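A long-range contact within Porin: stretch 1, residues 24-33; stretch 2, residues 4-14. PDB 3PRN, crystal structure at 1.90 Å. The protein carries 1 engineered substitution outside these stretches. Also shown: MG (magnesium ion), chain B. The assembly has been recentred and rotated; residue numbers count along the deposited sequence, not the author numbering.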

ATOM      1  N   ASP A  24       4.748  26.681  17.622  1.00 30.66           N
ATOM      2  CA  ASP A  24       4.053  27.386  16.573  1.00 28.75           C
ATOM      3  C   ASP A  24       4.580  26.965  15.180  1.00 28.09           C
ATOM      4  O   ASP A  24       3.815  26.975  14.237  1.00 26.14           O
ATOM      5  CB  ASP A  24       4.413  28.897  16.678  1.00 30.37           C
ATOM      6  CG  ASP A  24       3.486  29.599  17.686  1.00 31.89           C
ATOM      7  OD1 ASP A  24       2.488  29.020  18.137  1.00 31.05           O
ATOM      8  OD2 ASP A  24       3.804  30.788  17.920  1.00 34.63           O
ATOM      9  N   THR A  25       5.871  26.662  15.165  1.00 26.64           N
ATOM     10  CA  THR A  25       6.489  26.270  13.899  1.00 26.63           C
ATOM     11  C   THR A  25       6.765  24.775  13.845  1.00 26.31           C
ATOM     12  O   THR A  25       7.383  24.215  14.785  1.00 26.26           O
ATOM     13  CB  THR A  25       7.804  27.062  13.714  1.00 29.47           C
ATOM     14  OG1 THR A  25       7.523  28.460  13.475  1.00 31.13           O
ATOM     15  CG2 THR A  25       8.558  26.600  12.452  1.00 30.46           C
ATOM     16  N   ILE A  26       6.247  24.067  12.837  1.00 24.93           N
ATOM     17  CA  ILE A  26       6.601  22.647  12.723  1.00 24.14           C
ATOM     18  C   ILE A  26       7.171  22.339  11.306  1.00 22.70           C
ATOM     19  O   ILE A  26       7.066  23.177  10.423  1.00 22.97           O
ATOM     20  CB  ILE A  26       5.401  21.706  12.935  1.00 24.45           C
ATOM     21  CG1 ILE A  26       4.355  21.951  11.854  1.00 25.55           C
ATOM     22  CG2 ILE A  26       4.869  21.827  14.350  1.00 25.18           C
ATOM     23  CD1 ILE A  26       3.217  20.963  11.867  1.00 28.29           C
ATOM     24  N   ILE A  27       7.750  21.159  11.138  1.00 22.14           N
ATOM     25  CA  ILE A  27       8.160  20.713   9.787  1.00 21.78           C
ATOM     26  C   ILE A  27       7.007  19.948   9.185  1.00 21.53           C
ATOM     27  O   ILE A  27       6.628  18.863   9.705  1.00 22.36           O
ATOM     28  CB  ILE A  27       9.412  19.845   9.785  1.00 23.97           C
ATOM     29  CG1 ILE A  27      10.584  20.821  10.126  1.00 24.44           C
ATOM     30  CG2 ILE A  27       9.706  19.165   8.455  1.00 21.78           C
ATOM     31  CD1 ILE A  27      11.789  20.054  10.625  1.00 26.52           C
ATOM     32  N   SER A  28       6.353  20.519   8.193  1.00 20.67           N
ATOM     33  CA  SER A  28       5.184  19.892   7.600  1.00 19.70           C
ATOM     34  C   SER A  28       5.615  19.271   6.265  1.00 19.23           C
ATOM     35  O   SER A  28       6.214  19.965   5.439  1.00 18.92           O
ATOM     36  CB  SER A  28       4.077  20.924   7.361  1.00 22.33           C
ATOM     37  OG  SER A  28       3.010  20.369   6.625  1.00 21.69           O
ATOM     38  N   SER A  29       5.153  18.046   6.025  1.00 18.44           N
ATOM     39  CA  SER A  29       5.580  17.366   4.799  1.00 17.87           C
ATOM     40  C   SER A  29       4.529  16.390   4.320  1.00 17.28           C
ATOM     41  O   SER A  29       3.622  16.018   5.073  1.00 16.88           O
ATOM     42  CB  SER A  29       6.919  16.655   5.086  1.00 19.05           C
ATOM     43  OG  SER A  29       6.753  15.727   6.112  1.00 21.69           O
ATOM     44  N   ARG A  30       4.650  16.021   3.039  1.00 16.86           N
ATOM     45  CA  ARG A  30       3.626  15.130   2.451  1.00 16.28           C
ATOM     46  C   ARG A  30       4.308  14.262   1.382  1.00 16.27           C
ATOM     47  O   ARG A  30       5.127  14.764   0.617  1.00 17.18           O
ATOM     48  CB  ARG A  30       2.535  15.975   1.788  1.00 15.09           C
ATOM     49  CG  ARG A  30       1.606  15.147   0.868  1.00 16.09           C
ATOM     50  CD  ARG A  30       0.521  15.980   0.238  1.00 19.07           C
ATOM     51  NE  ARG A  30      -0.425  16.493   1.208  1.00 19.85           N
ATOM     52  CZ  ARG A  30      -1.494  17.250   0.876  1.00 21.00           C
ATOM     53  NH1 ARG A  30      -1.764  17.573  -0.373  1.00 21.24           N
ATOM     54  NH2 ARG A  30      -2.261  17.654   1.877  1.00 22.42           N
ATOM     55  N   LEU A  31       3.943  12.995   1.325  1.00 16.07           N
ATOM     56  CA  LEU A  31       4.384  12.148   0.222  1.00 16.82           C
ATOM     57  C   LEU A  31       3.114  11.674  -0.512  1.00 17.41           C
ATOM     58  O   LEU A  31       2.209  11.130   0.186  1.00 17.26           O
ATOM     59  CB  LEU A  31       5.213  10.977   0.701  1.00 18.45           C
ATOM     60  CG  LEU A  31       5.445   9.875  -0.359  1.00 20.15           C
ATOM     61  CD1 LEU A  31       6.252  10.466  -1.501  1.00 21.99           C
ATOM     62  CD2 LEU A  31       6.206   8.721   0.264  1.00 21.23           C
ATOM     63  N   ARG A  32       2.988  11.914  -1.810  1.00 16.80           N
ATOM     64  CA  ARG A  32       1.824  11.434  -2.535  1.00 16.29           C
ATOM     65  C   ARG A  32       2.288  10.501  -3.677  1.00 17.35           C
ATOM     66  O   ARG A  32       3.141  10.882  -4.515  1.00 16.12           O
ATOM     67  CB  ARG A  32       0.985  12.598  -3.141  1.00 17.24           C
ATOM     68  CG  ARG A  32      -0.165  12.043  -4.014  1.00 17.36           C
ATOM     69  CD  ARG A  32      -0.897  13.242  -4.694  1.00 17.70           C
ATOM     70  NE  ARG A  32      -1.749  13.893  -3.701  1.00 17.57           N
ATOM     71  CZ  ARG A  32      -2.525  14.958  -3.911  1.00 20.92           C
ATOM     72  NH1 ARG A  32      -2.603  15.533  -5.128  1.00 19.55           N
ATOM     73  NH2 ARG A  32      -3.249  15.448  -2.897  1.00 18.51           N
ATOM     74  N   ILE A  33       1.716   9.286  -3.731  1.00 15.90           N
ATOM     75  CA  ILE A  33       1.958   8.378  -4.827  1.00 17.12           C
ATOM     76  C   ILE A  33       0.630   8.039  -5.496  1.00 18.50           C
ATOM     77  O   ILE A  33      -0.278   7.573  -4.797  1.00 17.91           O
ATOM     78  CB  ILE A  33       2.613   7.058  -4.349  1.00 19.87           C
ATOM     79  CG1 ILE A  33       4.033   7.282  -3.828  1.00 22.73           C
ATOM     80  CG2 ILE A  33       2.730   6.015  -5.463  1.00 18.90           C
ATOM     81  CD1 ILE A  33       4.467   6.231  -2.814  1.00 28.78           C
TER
HETATM   82 MG    MG B 290       1.611  19.021   7.289  1.00 42.90          MG
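Stretch 2 4-14: LNGYGRFGLQY

Two arginines from neighbouring strands lie flat on each other here: the guanidinium of Arg9 stacks on that of Arg30, centres 3.9 Å apart and planes 25° from parallel, with Arg30 NH2 only 3.5 Å from Arg9 NH2. Like charges tolerate such closeness when the rims of the groups find acceptors while their flat faces meet. Arg30 NH1 donates to Tyr7 OH at 3.1 Å, near the guanidinium plane; Arg30 NE and NH2 are satisfied elsewhere in the structure; and Arg9 NE donates to water 1 at 2.7 Å.

The frame that brings them together is an antiparallel pair of strands. Stretch 2 is extended from Leu4 to Tyr14 and runs against strand 25-33, the two N-to-C directions 143° apart and the axes 4.6 Å apart at closest approach. The register pairs Thr25 with Tyr14 at one end and Ile33 with Gly6 at the other, so each step forward on one strand is a step back on its partner. At the hydrogen-bonded pairs both amides are used: Ile26 N to Gln13 O at 2.9 Å and Gln13 N to Ile26 O at 3.0 Å; Arg30 N to Arg9 O at 3.0 Å and Arg9 N to Arg30 O at 3.1 Å; Arg32 N to Tyr7 O at 2.9 Å and Tyr7 N to Arg32 O at 3.0 Å. The ladder loosens between Ser28 and Gly11, where Ser28 N to Gly11 O is 3.0 Å but the return bond from Gly11 N to Ser28 O, at 3.2 Å, is weak.

Alternation gives the two faces different characters. On the face carrying Arg9 and Arg30, Tyr7 turns its ring back over stretch 1 with chi1 in p, and Arg32 CB sits 4.2 Å from the centroid of that ring, almost on its normal. The same Tyr7 therefore packs aliphatic carbon on its ring and offers its hydroxyl to Arg30. Farther along this face, Gln13 lies beside Ile26, whose CD1 is 3.9 Å from Gln13 OE1. Ser28 uses its hydroxyl for metal: Ser28 OG is 2.0 Å from MG, and it also receives a hydrogen bond from water 1 at 3.3 Å, which links it to Arg9.

The other face is largely apolar. Ile27 CG1 packs on Leu12 CD2 at 3.9 Å, and Thr25 OG1 meets the edge of the Tyr14 ring, 3.2 Å from its CD1. Gly8 and Gly6 sit opposite Leu31 and Ile33. Leu31 CD1 reaches to 3.6 Å from Tyr7 O, while at Gly6 the backbones come so close that Gly6 CA is 3.0 Å from Arg32 O; a CB on the present backbone would fall 1.9 Å from that oxygen. The rule to read is that backbone pairing puts Arg9 and Arg30 on one face of the sheet, and their guanidiniums stack flat there while Tyr7 OH accepts from Arg30 NH1 and water 1 accepts from Arg9 NE.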

ATOM      1  N   LEU A   4       3.176   4.918 -12.213  1.00 23.54           N
ATOM      2  CA  LEU A   4       3.251   5.497 -10.899  1.00 24.56           C
ATOM      3  C   LEU A   4       3.726   6.932 -11.079  1.00 23.85           C
ATOM      4  O   LEU A   4       4.675   7.155 -11.846  1.00 24.03           O
ATOM      5  CB  LEU A   4       4.138   4.792  -9.915  1.00 28.57           C
ATOM      6  CG  LEU A   4       4.132   3.306  -9.601  1.00 32.38           C
ATOM      7  CD1 LEU A   4       4.557   3.158  -8.094  1.00 33.38           C
ATOM      8  CD2 LEU A   4       2.817   2.639  -9.687  1.00 32.07           C
ATOM      9  N   ASN A   5       3.152   7.868 -10.349  1.00 22.64           N
ATOM     10  CA  ASN A   5       3.657   9.229 -10.346  1.00 22.24           C
ATOM     11  C   ASN A   5       3.384   9.827  -8.959  1.00 21.25           C
ATOM     12  O   ASN A   5       2.554   9.251  -8.248  1.00 20.33           O
ATOM     13  CB  ASN A   5       3.080  10.096 -11.480  1.00 25.68           C
ATOM     14  CG  ASN A   5       1.577  10.330 -11.312  1.00 30.48           C
ATOM     15  OD1 ASN A   5       1.172  11.174 -10.514  1.00 33.32           O
ATOM     16  ND2 ASN A   5       0.714   9.620 -12.015  1.00 33.77           N
ATOM     17  N   GLY A   6       3.917  10.989  -8.672  1.00 20.32           N
ATOM     18  CA  GLY A   6       3.610  11.602  -7.389  1.00 19.68           C
ATOM     19  C   GLY A   6       4.495  12.782  -7.126  1.00 20.28           C
ATOM     20  O   GLY A   6       5.187  13.270  -8.023  1.00 20.36           O
ATOM     21  N   TYR A   7       4.554  13.168  -5.847  1.00 19.52           N
ATOM     22  CA  TYR A   7       5.367  14.299  -5.427  1.00 18.36           C
ATOM     23  C   TYR A   7       5.688  14.180  -3.941  1.00 19.07           C
ATOM     24  O   TYR A   7       5.031  13.457  -3.187  1.00 17.39           O
ATOM     25  CB  TYR A   7       4.681  15.631  -5.692  1.00 19.37           C
ATOM     26  CG  TYR A   7       3.474  16.042  -4.893  1.00 19.30           C
ATOM     27  CD1 TYR A   7       3.583  16.437  -3.568  1.00 21.36           C
ATOM     28  CD2 TYR A   7       2.217  16.028  -5.498  1.00 20.40           C
ATOM     29  CE1 TYR A   7       2.444  16.816  -2.846  1.00 24.45           C
ATOM     30  CE2 TYR A   7       1.067  16.409  -4.812  1.00 20.52           C
ATOM     31  CZ  TYR A   7       1.198  16.802  -3.490  1.00 22.85           C
ATOM     32  OH  TYR A   7       0.077  17.197  -2.786  1.00 21.92           O
ATOM     33  N   GLY A   8       6.808  14.817  -3.565  1.00 18.21           N
ATOM     34  CA  GLY A   8       7.140  14.930  -2.164  1.00 18.01           C
ATOM     35  C   GLY A   8       7.232  16.476  -1.913  1.00 19.44           C
ATOM     36  O   GLY A   8       7.500  17.234  -2.859  1.00 18.46           O
ATOM     37  N   ARG A   9       6.934  16.859  -0.681  1.00 18.72           N
ATOM     38  CA  ARG A   9       7.122  18.270  -0.305  1.00 20.13           C
ATOM     39  C   ARG A   9       7.505  18.297   1.166  1.00 20.41           C
ATOM     40  O   ARG A   9       6.993  17.482   1.959  1.00 19.57           O
ATOM     41  CB  ARG A   9       5.935  19.154  -0.627  1.00 20.32           C
ATOM     42  CG  ARG A   9       4.762  19.023   0.354  1.00 21.07           C
ATOM     43  CD  ARG A   9       3.546  19.802  -0.166  1.00 20.76           C
ATOM     44  NE  ARG A   9       2.499  19.754   0.823  1.00 21.83           N
ATOM     45  CZ  ARG A   9       1.207  20.050   0.566  1.00 21.16           C
ATOM     46  NH1 ARG A   9       0.804  20.403  -0.622  1.00 20.83           N
ATOM     47  NH2 ARG A   9       0.390  19.954   1.613  1.00 23.24           N
ATOM     48  N   PHE A  10       8.324  19.292   1.530  1.00 19.91           N
ATOM     49  CA  PHE A  10       8.619  19.453   2.973  1.00 20.81           C
ATOM     50  C   PHE A  10       9.026  20.907   3.223  1.00 20.99           C
ATOM     51  O   PHE A  10       9.514  21.554   2.276  1.00 20.58           O
ATOM     52  CB  PHE A  10       9.692  18.439   3.413  1.00 21.17           C
ATOM     53  CG  PHE A  10      11.038  18.583   2.757  1.00 23.46           C
ATOM     54  CD1 PHE A  10      11.933  19.534   3.197  1.00 26.21           C
ATOM     55  CD2 PHE A  10      11.432  17.772   1.701  1.00 24.72           C
ATOM     56  CE1 PHE A  10      13.177  19.709   2.600  1.00 27.08           C
ATOM     57  CE2 PHE A  10      12.692  17.921   1.141  1.00 25.13           C
ATOM     58  CZ  PHE A  10      13.556  18.875   1.570  1.00 24.80           C
ATOM     59  N   GLY A  11       8.890  21.417   4.434  1.00 20.96           N
ATOM     60  CA  GLY A  11       9.268  22.807   4.685  1.00 20.91           C
ATOM     61  C   GLY A  11       8.786  23.138   6.120  1.00 22.23           C
ATOM     62  O   GLY A  11       8.511  22.236   6.923  1.00 21.12           O
ATOM     63  N   LEU A  12       8.689  24.425   6.375  1.00 21.55           N
ATOM     64  CA  LEU A  12       8.318  24.940   7.677  1.00 22.71           C
ATOM     65  C   LEU A  12       6.916  25.563   7.563  1.00 22.86           C
ATOM     66  O   LEU A  12       6.621  26.238   6.575  1.00 22.68           O
ATOM     67  CB  LEU A  12       9.308  26.048   8.111  1.00 23.84           C
ATOM     68  CG  LEU A  12      10.741  25.552   8.335  1.00 26.76           C
ATOM     69  CD1 LEU A  12      11.687  26.755   8.434  1.00 29.09           C
ATOM     70  CD2 LEU A  12      10.828  24.695   9.585  1.00 28.84           C
ATOM     71  N   GLN A  13       6.116  25.271   8.567  1.00 23.47           N
ATOM     72  CA  GLN A  13       4.748  25.768   8.635  1.00 24.55           C
ATOM     73  C   GLN A  13       4.564  26.439  10.016  1.00 24.99           C
ATOM     74  O   GLN A  13       4.714  25.789  11.035  1.00 23.44           O
ATOM     75  CB  GLN A  13       3.766  24.616   8.506  1.00 26.08           C
ATOM     76  CG  GLN A  13       2.301  25.069   8.468  1.00 30.38           C
ATOM     77  CD  GLN A  13       1.400  23.946   8.959  1.00 33.91           C
ATOM     78  OE1 GLN A  13       1.225  23.781  10.156  1.00 32.66           O
ATOM     79  NE2 GLN A  13       0.883  23.071   8.072  1.00 35.22           N
ATOM     80  N   TYR A  14       4.246  27.730   9.936  1.00 26.31           N
ATOM     81  CA  TYR A  14       4.091  28.550  11.148  1.00 27.15           C
ATOM     82  C   TYR A  14       2.647  29.022  11.276  1.00 29.01           C
ATOM     83  O   TYR A  14       2.038  29.526  10.332  1.00 27.22           O
ATOM     84  CB  TYR A  14       5.054  29.734  11.092  1.00 28.73           C
ATOM     85  CG  TYR A  14       4.792  30.819  12.127  1.00 33.97           C
ATOM     86  CD1 TYR A  14       5.306  30.728  13.407  1.00 35.62           C
ATOM     87  CD2 TYR A  14       4.002  31.916  11.800  1.00 36.18           C
ATOM     88  CE1 TYR A  14       5.077  31.727  14.348  1.00 38.75           C
ATOM     89  CE2 TYR A  14       3.757  32.928  12.720  1.00 39.43           C
ATOM     90  CZ  TYR A  14       4.318  32.832  13.987  1.00 40.68           C
ATOM     91  OH  TYR A  14       4.051  33.828  14.909  1.00 43.64           O
TER
HETATM   92  O   HOH W   1       2.874  19.347   3.496  1.00 27.23           O
HETATM   93  O   HOH W   2       1.243  17.833   5.121  1.00 26.45           O
HETATM   94  O   HOH W   3      -0.315  17.560   7.895  1.00 42.86           O
HETATM   95  O   HOH W   4       1.232  19.779   9.427  1.00 36.35           O